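Local coordinates for Thg1-like uncharacterized protein (Bacillus thuringiensis, PDB 4KGM) that binds ATP with two magnesium ions in a polymerase palm-like domain and, as a Thg1-like protein, probably transfers nucleotides to tRNA, at residues V27-A32 / I77-T82; E51-T56 / V70-D75; E139-F144 / K228-V233. All blocks are in the same frame, centred on the assembly; numbering follows the deposited sequence.

Interaction 1: residues V27-A32 / I77-T82; sequences VRIDGA and ISILIT. With MG (magnesium ion), chain G; MG (magnesium ion), chain H; ATP (adenosine-5'-triphosphate), chain E.
Val-27 and Ile-29 each exchange a pair of backbone hydrogen bonds with the strand opposite, Val-27 with Ile-79 and Ile-29 with Ile-77. The bond from Val-27 N to Ile-79 O is 2.9 Å long and nearly straight, 168° at the hydrogen; its return partner, Ile-79 N to Val-27 O, is more bent at 148°. Between these two hydrogen-bonded pairs sits the non-hydrogen-bonded pair Arg-28 and Ser-78, where the CA atoms close to 4.2 Å and Arg-28 CA directs its hydrogen at Ile-77 O, 3.2 Å away. The strand axes run antiparallel at 166°.

On the face that carries Val-27, Ile-29, Ile-77 and Ile-79 the contact is purely aliphatic. Val-27 CG2, placed anti to the carbonyl carbon, reaches Ile-81 CD1 at 3.7 Å, and Ile-29 CD1 lies 4.1 Å from Ile-79 CD1 where the two side chains cross at a slant. Helices 97-119 and 47-63 cover this face. The pairing joins two neighbouring inner strands, 25-31 and 76-81, of the antiparallel sheet of the palm-like catalytic domain, the strand carrying Asp-30 running toward the nucleotide.

At that end the carboxylate of Asp-30 bridges two magnesium ions: OD1 binds one at 2.1 Å and OD2 the other. Gly-31 O, a backbone ligand, joins OD1 on the first ion, which also holds three ATP oxygens, one from each phosphate; Asp-75 completes the protein ligands of both ions. On the other face, Arg-28 passes its CD 3.6 Å from Ser-78 OG before its guanidinium leads away from the strand pair. Tyr-143 OH hydrogen-bonds both Ser-78 OG and Arg-28 NH1, while Arg-28 NH2 forms a salt bridge with Glu-12 of the second subunit.

Interaction 2: residues E51-T56 / V70-D75; sequences EAFWET and VYHQSD. With MG (magnesium ion), chain G; MG (magnesium ion), chain H; ATP (adenosine-5'-triphosphate), chain E.
The imidazole of His-72 has Phe-53 CB over one face, a CH-pi contact in which the carbon stands 3.6 Å from the ring centroid and 27° off its normal. The phenyl ring itself lies nearly parallel to the imidazole, with planes at 26°, but is slid so far that the two barely overlap. Its closest atom, CG, is 3.3 Å from His-72 NE2. Over one face of the phenyl ring lies Ser-74 O, 3.7 Å from CE2 and displaced toward the rim, while CZ comes to Asp-75 CA. Trp-54 presents the edge of its indole to His-72 ND1, and the imidazole is turned 80° from the five-membered ring.

This aromatic cluster seats helix 47-63 against the end of strand 67-73 in the palm-like domain, just where the chain turns into the nucleotide and metal site. A weak hydrogen bond from His-72 NE2 to Ser-74 O spans that turn. Ser-74 OG is bonded in turn to a lone pair of Gln-73 OE1. Beyond it, the Asp-75 carboxylate bridges both magnesium ions, OD2 binding one at 2.1 Å and OD1 the other at 2.4 Å. Phe-112 meets the Phe-53 ring from helix 97-119, and Trp-195 and His-221 pack edge-to-face with Trp-54.

Interaction 3: residues E139-F144 / K228-V233; sequences EVANYF and KDREYV
Val-233 is the residue on which the apolar half of this contact converges. Its CG1, anti to the backbone N at chi1 173°, meets two side chains of helix 140-160: Val-140 CG1 at 3.7 Å and Phe-144 CD2 at 3.6 Å. Its other methyl, CG2, also comes within 3.9 Å of Phe-144 CD2, so the aromatic ring touches both branches. Ala-141 lies between Val-140 and the polar half, and the backbones come closest there, 5.7 Å from Ala-141 CA to Val-233 CA, consistent with the small side chain of Ala-141.

The polar half is looser and lies toward solvent, with both Arg-230 and Asn-142 partly exposed. The Arg-230 chain bends at chi3 (57°), and its guanidinium ends with one face over Ala-141 CB, which stands 3.9 Å above the plane near its centre. Asn-142 lies at the edge of the same group, its amide plane turned 57° from it. No direct hydrogen bond crosses between the segments; a water joins them, accepting from Asn-142 N at 2.9 Å and, weakly, from Arg-230 NH2.

Glu-139, at the N-cap position of helix 140-160, turns to other chains: OE2 makes a salt bridge with Arg-7 of the second subunit and a hydrogen bond with Tyr-11 of that subunit. The contact thus sets the first turn of helix 140-160 beside the start of helix 231-237. Both helices pack on the sheet, Phe-144 on Ile-26, Leu-69 and Tyr-71 of strands 25-31 and 67-73, and Tyr-232 on Leu-69 and strand 200-206.

How the interactions relate
From the N terminus, strand 25-31 opens the loop that interaction 1 closes at 77-82, across 44 intervening residues. Interaction 2 falls wholly within that span, its own closure between 51-56 and 70-75 bringing helix 47-63 onto strand 67-73. The two meet directly: strands 67-73 and 76-81 are sheet neighbours, joined by a probable hydrogen bond from Tyr-71 N to Ser-78 O, and both contacts share the magnesium ions and ATP. Interaction 3 follows in series, its 83-residue loop returning helix 231-237 to helix 140-160. Its centre lies about 16 Å from that of interaction 1, and Leu-80 packs on Val-140 and Phe-144 between them.

Interaction 1: residues V27-A32 / I77-T82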
loop_
_atom_site.group_PDB
_atom_site.type_symbol
_atom_site.label_atom_id
_atom_site.label_comp_id
_atom_site.label_asym_id
_atom_site.label_seq_id
_atom_site.Cartn_x
_atom_site.Cartn_y
_atom_site.Cartn_z
ATOM N N VAL A 27 10.837 6.240 12.246
ATOM C CA VAL A 27 11.765 5.669 11.278
ATOM C C VAL A 27 12.844 4.863 11.994
ATOM O O VAL A 27 13.535 5.385 12.870
ATOM C CB VAL A 27 12.454 6.763 10.446
ATOM C CG1 VAL A 27 13.452 6.140 9.479
ATOM C CG2 VAL A 27 11.421 7.590 9.695
ATOM N N ARG A 28 12.984 3.592 11.632
ATOM C CA ARG A 28 14.056 2.774 12.190
ATOM C C ARG A 28 15.094 2.388 11.137
ATOM O O ARG A 28 14.757 1.941 10.040
ATOM C CB ARG A 28 13.519 1.526 12.908
ATOM C CG ARG A 28 14.607 0.771 13.679
ATOM C CD ARG A 28 14.048 -0.238 14.679
ATOM N NE ARG A 28 13.436 -1.396 14.032
ATOM C CZ ARG A 28 12.134 -1.665 14.060
ATOM N NH1 ARG A 28 11.304 -0.864 14.713
ATOM N NH2 ARG A 28 11.663 -2.740 13.442
ATOM N N ILE A 29 16.357 2.584 11.479
ATOM C CA ILE A 29 17.463 2.234 10.607
ATOM C C ILE A 29 18.295 1.156 11.288
ATOM O O ILE A 29 18.693 1.316 12.424
ATOM C CB ILE A 29 18.324 3.477 10.306
ATOM C CG1 ILE A 29 17.556 4.443 9.420
ATOM C CG2 ILE A 29 19.623 3.100 9.631
ATOM C CD1 ILE A 29 17.924 5.886 9.644
ATOM N N ASP A 30 18.540 0.057 10.594
ATOM C CA ASP A 30 19.288 -1.057 11.172
ATOM C C ASP A 30 20.448 -1.492 10.278
ATOM O O ASP A 30 20.270 -1.713 9.081
ATOM C CB ASP A 30 18.358 -2.243 11.442
ATOM C CG ASP A 30 19.017 -3.326 12.280
ATOM O OD1 ASP A 30 19.719 -4.184 11.706
ATOM O OD2 ASP A 30 18.829 -3.320 13.516
ATOM N N GLY A 31 21.633 -1.614 10.872
ATOM C CA GLY A 31 22.828 -1.997 10.139
ATOM C C GLY A 31 22.724 -3.365 9.493
ATOM O O GLY A 31 22.241 -4.316 10.105
ATOM N N ALA A 32 23.182 -3.463 8.250
ATOM C CA ALA A 32 23.131 -4.722 7.513
ATOM C C ALA A 32 24.344 -5.596 7.816
ATOM O O ALA A 32 25.487 -5.159 7.670
ATOM C CB ALA A 32 23.025 -4.456 6.017
ATOM N N ILE A 77 18.776 2.454 14.789
ATOM C CA ILE A 77 18.494 3.854 15.076
ATOM C C ILE A 77 17.019 4.168 14.827
ATOM O O ILE A 77 16.549 4.109 13.691
ATOM C CB ILE A 77 19.352 4.793 14.205
ATOM C CG1 ILE A 77 20.838 4.622 14.525
ATOM C CG2 ILE A 77 18.937 6.238 14.406
ATOM C CD1 ILE A 77 21.737 5.546 13.737
ATOM N N SER A 78 16.295 4.492 15.893
ATOM C CA SER A 78 14.892 4.874 15.775
ATOM C C SER A 78 14.744 6.388 15.852
ATOM O O SER A 78 15.348 7.035 16.706
ATOM C CB SER A 78 14.048 4.209 16.863
ATOM O OG SER A 78 13.929 2.815 16.640
ATOM N N ILE A 79 13.939 6.946 14.954
ATOM C CA ILE A 79 13.732 8.388 14.904
ATOM C C ILE A 79 12.251 8.741 14.998
ATOM O O ILE A 79 11.435 8.237 14.223
ATOM C CB ILE A 79 14.307 8.986 13.609
ATOM C CG1 ILE A 79 15.760 8.543 13.419
ATOM C CG2 ILE A 79 14.189 10.505 13.623
ATOM C CD1 ILE A 79 16.307 8.811 12.037
ATOM N N LEU A 80 11.907 9.601 15.954
ATOM C CA LEU A 80 10.538 10.082 16.097
ATOM C C LEU A 80 10.335 11.374 15.319
ATOM O O LEU A 80 10.987 12.384 15.593
ATOM C CB LEU A 80 10.184 10.309 17.568
ATOM C CG LEU A 80 8.907 11.120 17.819
ATOM C CD1 LEU A 80 7.678 10.397 17.286
ATOM C CD2 LEU A 80 8.742 11.443 19.293
ATOM N N ILE A 81 9.426 11.336 14.350
ATOM C CA ILE A 81 9.114 12.511 13.547
ATOM C C ILE A 81 7.666 12.938 13.764
ATOM O O ILE A 81 6.751 12.116 13.689
ATOM C CB ILE A 81 9.329 12.241 12.047
ATOM C CG1 ILE A 81 10.679 11.561 11.812
ATOM C CG2 ILE A 81 9.235 13.532 11.255
ATOM C CD1 ILE A 81 10.915 11.167 10.372
ATOM N N THR A 82 7.464 14.220 14.044
ATOM C CA THR A 82 6.120 14.771 14.165
ATOM C C THR A 82 5.916 15.854 13.116
ATOM O O THR A 82 6.843 16.598 12.798
ATOM C CB THR A 82 5.857 15.363 15.565
ATOM O OG1 THR A 82 6.715 16.489 15.782
ATOM C CG2 THR A 82 6.099 14.319 16.643
HETATM MG MG MG G . 21.497 -5.340 11.843
HETATM MG MG MG H . 19.907 -5.030 14.681
HETATM P PG ATP E . 20.925 -8.166 9.749
HETATM O O1G ATP E . 19.870 -9.058 10.362
HETATM O O2G ATP E . 21.101 -8.333 8.258
HETATM O O3G ATP E . 20.839 -6.727 10.197
HETATM P PB ATP E . 22.867 -8.258 11.802
HETATM O O1B ATP E . 23.015 -6.755 11.809
HETATM O O2B ATP E . 24.070 -9.111 12.124
HETATM O O3B ATP E . 22.305 -8.732 10.368
HETATM P PA ATP E . 21.525 -7.907 14.213
HETATM O O1A ATP E . 20.625 -8.711 15.119
HETATM O O2A ATP E . 21.206 -6.464 13.904
HETATM O O3A ATP E . 21.694 -8.689 12.817
HETATM O "O5'" ATP E . 23.034 -7.975 14.771
HETATM C "C5'" ATP E . 23.627 -6.858 15.427
HETATM C "C4'" ATP E . 25.096 -7.162 15.695
HETATM O "O4'" ATP E . 25.838 -5.960 15.912
HETATM C "C3'" ATP E . 25.275 -8.029 16.932
HETATM O "O3'" ATP E . 25.723 -9.333 16.551
HETATM C "C2'" ATP E . 26.337 -7.340 17.768
HETATM O "O2'" ATP E . 27.406 -8.245 18.058
HETATM C "C1'" ATP E . 26.834 -6.185 16.912
HETATM N N9 ATP E . 27.047 -4.965 17.734
HETATM C C8 ATP E . 26.114 -4.049 18.051
HETATM N N7 ATP E . 26.641 -3.057 18.814
HETATM C C5 ATP E . 27.944 -3.334 18.994
HETATM C C6 ATP E . 29.085 -2.702 19.698
HETATM N N6 ATP E . 28.932 -1.541 20.381
HETATM N N1 ATP E . 30.284 -3.322 19.635
HETATM C C2 ATP E . 30.450 -4.475 18.960
HETATM N N3 ATP E . 29.461 -5.104 18.300
HETATM C C4 ATP E . 28.207 -4.592 18.280
HETATM O O HOH W 1 18.051 -5.641 14.911
#

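Interaction 2: residues E51-T56 / V70-D75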
loop_
_atom_site.group_PDB
_atom_site.type_symbol
_atom_site.label_atom_id
_atom_site.label_comp_id
_atom_site.label_asym_id
_atom_site.label_seq_id
_atom_site.Cartn_x
_atom_site.Cartn_y
_atom_site.Cartn_z
ATOM N N GLU A 51 30.127 5.653 19.433
ATOM C CA GLU A 51 30.232 7.094 19.221
ATOM C C GLU A 51 30.098 7.465 17.747
ATOM O O GLU A 51 29.876 8.629 17.408
ATOM C CB GLU A 51 31.548 7.634 19.785
ATOM C CG GLU A 51 31.598 7.668 21.303
ATOM C CD GLU A 51 32.898 8.239 21.834
ATOM O OE1 GLU A 51 33.731 8.690 21.019
ATOM O OE2 GLU A 51 33.086 8.236 23.070
ATOM N N ALA A 52 30.242 6.473 16.874
ATOM C CA ALA A 52 30.056 6.679 15.445
ATOM C C ALA A 52 28.566 6.697 15.119
ATOM O O ALA A 52 28.126 7.401 14.209
ATOM C CB ALA A 52 30.765 5.595 14.653
ATOM N N PHE A 53 27.796 5.913 15.870
ATOM C CA PHE A 53 26.344 5.919 15.749
ATOM C C PHE A 53 25.773 7.208 16.323
ATOM O O PHE A 53 24.805 7.759 15.798
ATOM C CB PHE A 53 25.731 4.719 16.472
ATOM C CG PHE A 53 25.687 3.466 15.645
ATOM C CD1 PHE A 53 24.739 3.313 14.646
ATOM C CD2 PHE A 53 26.583 2.435 15.873
ATOM C CE1 PHE A 53 24.692 2.162 13.886
ATOM C CE2 PHE A 53 26.540 1.279 15.116
ATOM C CZ PHE A 53 25.595 1.144 14.120
ATOM N N TRP A 54 26.379 7.685 17.405
ATOM C CA TRP A 54 25.910 8.893 18.071
ATOM C C TRP A 54 26.088 10.118 17.180
ATOM O O TRP A 54 25.248 11.015 17.170
ATOM C CB TRP A 54 26.627 9.086 19.408
ATOM C CG TRP A 54 26.416 7.951 20.363
ATOM C CD1 TRP A 54 25.491 6.952 20.259
ATOM C CD2 TRP A 54 27.154 7.688 21.564
ATOM N NE1 TRP A 54 25.606 6.087 21.319
ATOM C CE2 TRP A 54 26.619 6.518 22.136
ATOM C CE3 TRP A 54 28.213 8.331 22.211
ATOM C CZ2 TRP A 54 27.107 5.976 23.324
ATOM C CZ3 TRP A 54 28.696 7.793 23.391
ATOM C CH2 TRP A 54 28.142 6.628 23.934
ATOM N N GLU A 55 27.186 10.147 16.431
ATOM C CA GLU A 55 27.421 11.221 15.473
ATOM C C GLU A 55 26.475 11.075 14.289
ATOM O O GLU A 55 26.060 12.063 13.686
ATOM C CB GLU A 55 28.874 11.220 14.999
ATOM C CG GLU A 55 29.857 11.708 16.044
ATOM C CD GLU A 55 29.559 13.122 16.501
ATOM O OE1 GLU A 55 29.579 14.040 15.653
ATOM O OE2 GLU A 55 29.296 13.317 17.708
ATOM N N THR A 56 26.142 9.831 13.963
ATOM C CA THR A 56 25.178 9.551 12.912
ATOM C C THR A 56 23.796 10.020 13.352
ATOM O O THR A 56 23.071 10.658 12.586
ATOM C CB THR A 56 25.135 8.048 12.577
ATOM O OG1 THR A 56 26.418 7.629 12.097
ATOM C CG2 THR A 56 24.089 7.765 11.512
ATOM N N VAL A 70 15.806 10.942 18.756
ATOM C CA VAL A 70 16.466 9.782 18.175
ATOM C C VAL A 70 16.904 8.844 19.293
ATOM O O VAL A 70 17.385 9.293 20.329
ATOM C CB VAL A 70 17.696 10.189 17.351
ATOM C CG1 VAL A 70 18.282 8.977 16.645
ATOM C CG2 VAL A 70 17.329 11.271 16.343
ATOM N N TYR A 71 16.729 7.544 19.086
ATOM C CA TYR A 71 17.150 6.557 20.072
ATOM C C TYR A 71 18.105 5.533 19.468
ATOM O O TYR A 71 17.788 4.893 18.465
ATOM C CB TYR A 71 15.936 5.845 20.674
ATOM C CG TYR A 71 16.300 4.686 21.572
ATOM C CD1 TYR A 71 16.746 4.901 22.871
ATOM C CD2 TYR A 71 16.198 3.375 21.123
ATOM C CE1 TYR A 71 17.081 3.844 23.696
ATOM C CE2 TYR A 71 16.531 2.313 21.940
ATOM C CZ TYR A 71 16.971 2.553 23.226
ATOM O OH TYR A 71 17.303 1.496 24.043
ATOM N N HIS A 72 19.273 5.378 20.085
ATOM C CA HIS A 72 20.242 4.392 19.617
ATOM C C HIS A 72 20.388 3.198 20.552
ATOM O O HIS A 72 20.334 3.332 21.775
ATOM C CB HIS A 72 21.617 5.018 19.387
ATOM C CG HIS A 72 22.687 4.009 19.103
ATOM N ND1 HIS A 72 23.625 3.632 20.039
ATOM C CD2 HIS A 72 22.944 3.271 17.996
ATOM C CE1 HIS A 72 24.425 2.720 19.517
ATOM N NE2 HIS A 72 24.033 2.482 18.278
ATOM N N GLN A 73 20.579 2.032 19.948
ATOM C CA GLN A 73 20.879 0.803 20.666
ATOM C C GLN A 73 21.437 -0.206 19.669
ATOM O O GLN A 73 20.874 -0.386 18.590
ATOM C CB GLN A 73 19.626 0.253 21.346
ATOM C CG GLN A 73 19.652 -1.247 21.561
ATOM C CD GLN A 73 18.801 -1.991 20.555
ATOM O OE1 GLN A 73 19.301 -2.817 19.791
ATOM N NE2 GLN A 73 17.504 -1.707 20.553
ATOM N N SER A 74 22.546 -0.848 20.031
ATOM C CA SER A 74 23.225 -1.792 19.144
ATOM C C SER A 74 23.512 -1.175 17.777
ATOM O O SER A 74 24.211 -0.167 17.674
ATOM C CB SER A 74 22.403 -3.075 18.980
ATOM O OG SER A 74 22.054 -3.627 20.236
ATOM N N ASP A 75 22.956 -1.777 16.732
ATOM C CA ASP A 75 23.167 -1.293 15.371
ATOM C C ASP A 75 21.894 -0.693 14.777
ATOM O O ASP A 75 21.764 -0.583 13.558
ATOM C CB ASP A 75 23.668 -2.426 14.474
ATOM C CG ASP A 75 22.624 -3.502 14.259
ATOM O OD1 ASP A 75 21.788 -3.710 15.164
ATOM O OD2 ASP A 75 22.637 -4.137 13.183
HETATM MG MG MG G . 21.497 -5.340 11.843
HETATM MG MG MG H . 19.907 -5.030 14.681
HETATM P PG ATP E . 20.925 -8.166 9.749
HETATM O O1G ATP E . 19.870 -9.058 10.362
HETATM O O2G ATP E . 21.101 -8.333 8.258
HETATM O O3G ATP E . 20.839 -6.727 10.197
HETATM P PB ATP E . 22.867 -8.258 11.802
HETATM O O1B ATP E . 23.015 -6.755 11.809
HETATM O O2B ATP E . 24.070 -9.111 12.124
HETATM O O3B ATP E . 22.305 -8.732 10.368
HETATM P PA ATP E . 21.525 -7.907 14.213
HETATM O O1A ATP E . 20.625 -8.711 15.119
HETATM O O2A ATP E . 21.206 -6.464 13.904
HETATM O O3A ATP E . 21.694 -8.689 12.817
HETATM O "O5'" ATP E . 23.034 -7.975 14.771
HETATM C "C5'" ATP E . 23.627 -6.858 15.427
HETATM C "C4'" ATP E . 25.096 -7.162 15.695
HETATM O "O4'" ATP E . 25.838 -5.960 15.912
HETATM C "C3'" ATP E . 25.275 -8.029 16.932
HETATM O "O3'" ATP E . 25.723 -9.333 16.551
HETATM C "C2'" ATP E . 26.337 -7.340 17.768
HETATM O "O2'" ATP E . 27.406 -8.245 18.058
HETATM C "C1'" ATP E . 26.834 -6.185 16.912
HETATM N N9 ATP E . 27.047 -4.965 17.734
HETATM C C8 ATP E . 26.114 -4.049 18.051
HETATM N N7 ATP E . 26.641 -3.057 18.814
HETATM C C5 ATP E . 27.944 -3.334 18.994
HETATM C C6 ATP E . 29.085 -2.702 19.698
HETATM N N6 ATP E . 28.932 -1.541 20.381
HETATM N N1 ATP E . 30.284 -3.322 19.635
HETATM C C2 ATP E . 30.450 -4.475 18.960
HETATM N N3 ATP E . 29.461 -5.104 18.300
HETATM C C4 ATP E . 28.207 -4.592 18.280
HETATM O O HOH W 1 18.051 -5.641 14.911
#

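Interaction 3: residues E139-F144 / K228-V233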
loop_
_atom_site.group_PDB
_atom_site.type_symbol
_atom_site.label_atom_id
_atom_site.label_comp_id
_atom_site.label_asym_id
_atom_site.label_seq_id
_atom_site.Cartn_x
_atom_site.Cartn_y
_atom_site.Cartn_z
ATOM N N GLU A 139 0.960 5.593 21.822
ATOM C CA GLU A 139 1.759 4.402 21.568
ATOM C C GLU A 139 3.215 4.752 21.281
ATOM O O GLU A 139 4.054 3.864 21.125
ATOM C CB GLU A 139 1.170 3.586 20.412
ATOM C CG GLU A 139 -0.119 2.846 20.752
ATOM C CD GLU A 139 0.121 1.521 21.451
ATOM O OE1 GLU A 139 1.030 1.445 22.305
ATOM O OE2 GLU A 139 -0.598 0.548 21.141
ATOM N N VAL A 140 3.511 6.046 21.220
ATOM C CA VAL A 140 4.866 6.502 20.931
ATOM C C VAL A 140 5.814 6.167 22.078
ATOM O O VAL A 140 6.895 5.622 21.858
ATOM C CB VAL A 140 4.913 8.014 20.648
ATOM C CG1 VAL A 140 6.335 8.443 20.305
ATOM C CG2 VAL A 140 3.959 8.368 19.520
ATOM N N ALA A 141 5.404 6.495 23.300
ATOM C CA ALA A 141 6.178 6.137 24.482
ATOM C C ALA A 141 6.346 4.627 24.539
ATOM O O ALA A 141 7.446 4.124 24.756
ATOM C CB ALA A 141 5.499 6.645 25.741
ATOM N N ASN A 142 5.249 3.911 24.320
ATOM C CA ASN A 142 5.271 2.453 24.292
ATOM C C ASN A 142 6.219 1.882 23.235
ATOM O O ASN A 142 6.707 0.761 23.378
ATOM C CB ASN A 142 3.859 1.892 24.099
ATOM C CG ASN A 142 2.996 2.038 25.339
ATOM O OD1 ASN A 142 1.995 2.753 25.331
ATOM N ND2 ASN A 142 3.378 1.353 26.409
ATOM N N TYR A 143 6.479 2.646 22.178
ATOM C CA TYR A 143 7.416 2.205 21.150
ATOM C C TYR A 143 8.846 2.173 21.679
ATOM O O TYR A 143 9.554 1.178 21.521
ATOM C CB TYR A 143 7.357 3.096 19.903
ATOM C CG TYR A 143 8.463 2.781 18.918
ATOM C CD1 TYR A 143 8.364 1.696 18.059
ATOM C CD2 TYR A 143 9.617 3.554 18.866
ATOM C CE1 TYR A 143 9.375 1.395 17.169
ATOM C CE2 TYR A 143 10.633 3.259 17.980
ATOM C CZ TYR A 143 10.507 2.179 17.135
ATOM O OH TYR A 143 11.517 1.882 16.249
ATOM N N PHE A 144 9.270 3.274 22.289
ATOM C CA PHE A 144 10.620 3.377 22.826
ATOM C C PHE A 144 10.807 2.478 24.047
ATOM O O PHE A 144 11.896 1.950 24.275
ATOM C CB PHE A 144 10.957 4.833 23.154
ATOM C CG PHE A 144 10.977 5.731 21.949
ATOM C CD1 PHE A 144 12.065 5.733 21.090
ATOM C CD2 PHE A 144 9.909 6.568 21.673
ATOM C CE1 PHE A 144 12.086 6.556 19.976
ATOM C CE2 PHE A 144 9.924 7.395 20.563
ATOM C CZ PHE A 144 11.014 7.389 19.713
ATOM N N LYS A 228 9.454 4.325 33.222
ATOM C CA LYS A 228 9.383 5.000 34.513
ATOM C C LYS A 228 9.376 6.519 34.347
ATOM O O LYS A 228 9.311 7.260 35.327
ATOM C CB LYS A 228 10.544 4.566 35.412
ATOM N N ASP A 229 9.444 6.976 33.100
ATOM C CA ASP A 229 9.393 8.404 32.797
ATOM C C ASP A 229 8.880 8.621 31.376
ATOM O O ASP A 229 9.649 8.912 30.460
ATOM C CB ASP A 229 10.771 9.047 32.974
ATOM C CG ASP A 229 10.731 10.558 32.849
ATOM O OD1 ASP A 229 9.646 11.143 33.052
ATOM O OD2 ASP A 229 11.783 11.162 32.553
ATOM N N ARG A 230 7.571 8.477 31.204
ATOM C CA ARG A 230 6.952 8.519 29.884
ATOM C C ARG A 230 6.911 9.922 29.283
ATOM O O ARG A 230 6.876 10.077 28.061
ATOM C CB ARG A 230 5.546 7.919 29.943
ATOM C CG ARG A 230 5.530 6.436 30.282
ATOM C CD ARG A 230 4.125 5.955 30.594
ATOM N NE ARG A 230 3.209 6.206 29.489
ATOM C CZ ARG A 230 2.945 5.332 28.525
ATOM N NH1 ARG A 230 3.529 4.140 28.532
ATOM N NH2 ARG A 230 2.096 5.648 27.556
ATOM N N GLU A 231 6.924 10.940 30.138
ATOM C CA GLU A 231 6.892 12.327 29.679
ATOM C C GLU A 231 8.179 12.694 28.937
ATOM O O GLU A 231 8.208 13.651 28.163
ATOM C CB GLU A 231 6.638 13.280 30.854
ATOM C CG GLU A 231 6.580 14.766 30.491
ATOM C CD GLU A 231 5.455 15.108 29.524
ATOM O OE1 GLU A 231 5.570 16.139 28.826
ATOM O OE2 GLU A 231 4.457 14.359 29.465
ATOM N N TYR A 232 9.233 11.918 29.169
ATOM C CA TYR A 232 10.501 12.104 28.471
ATOM C C TYR A 232 10.311 11.991 26.961
ATOM O O TYR A 232 10.979 12.678 26.186
ATOM C CB TYR A 232 11.524 11.074 28.951
ATOM C CG TYR A 232 12.892 11.208 28.317
ATOM C CD1 TYR A 232 13.814 12.130 28.798
ATOM C CD2 TYR A 232 13.266 10.407 27.246
ATOM C CE1 TYR A 232 15.065 12.254 28.227
ATOM C CE2 TYR A 232 14.516 10.523 26.668
ATOM C CZ TYR A 232 15.411 11.447 27.164
ATOM O OH TYR A 232 16.657 11.569 26.594
ATOM N N VAL A 233 9.391 11.123 26.551
ATOM C CA VAL A 233 9.055 10.965 25.142
ATOM C C VAL A 233 7.810 11.775 24.784
ATOM O O VAL A 233 7.783 12.482 23.776
ATOM C CB VAL A 233 8.816 9.483 24.782
ATOM C CG1 VAL A 233 8.293 9.355 23.359
ATOM C CG2 VAL A 233 10.096 8.680 24.962
HETATM O O HOH W 2 2.665 5.067 24.699
#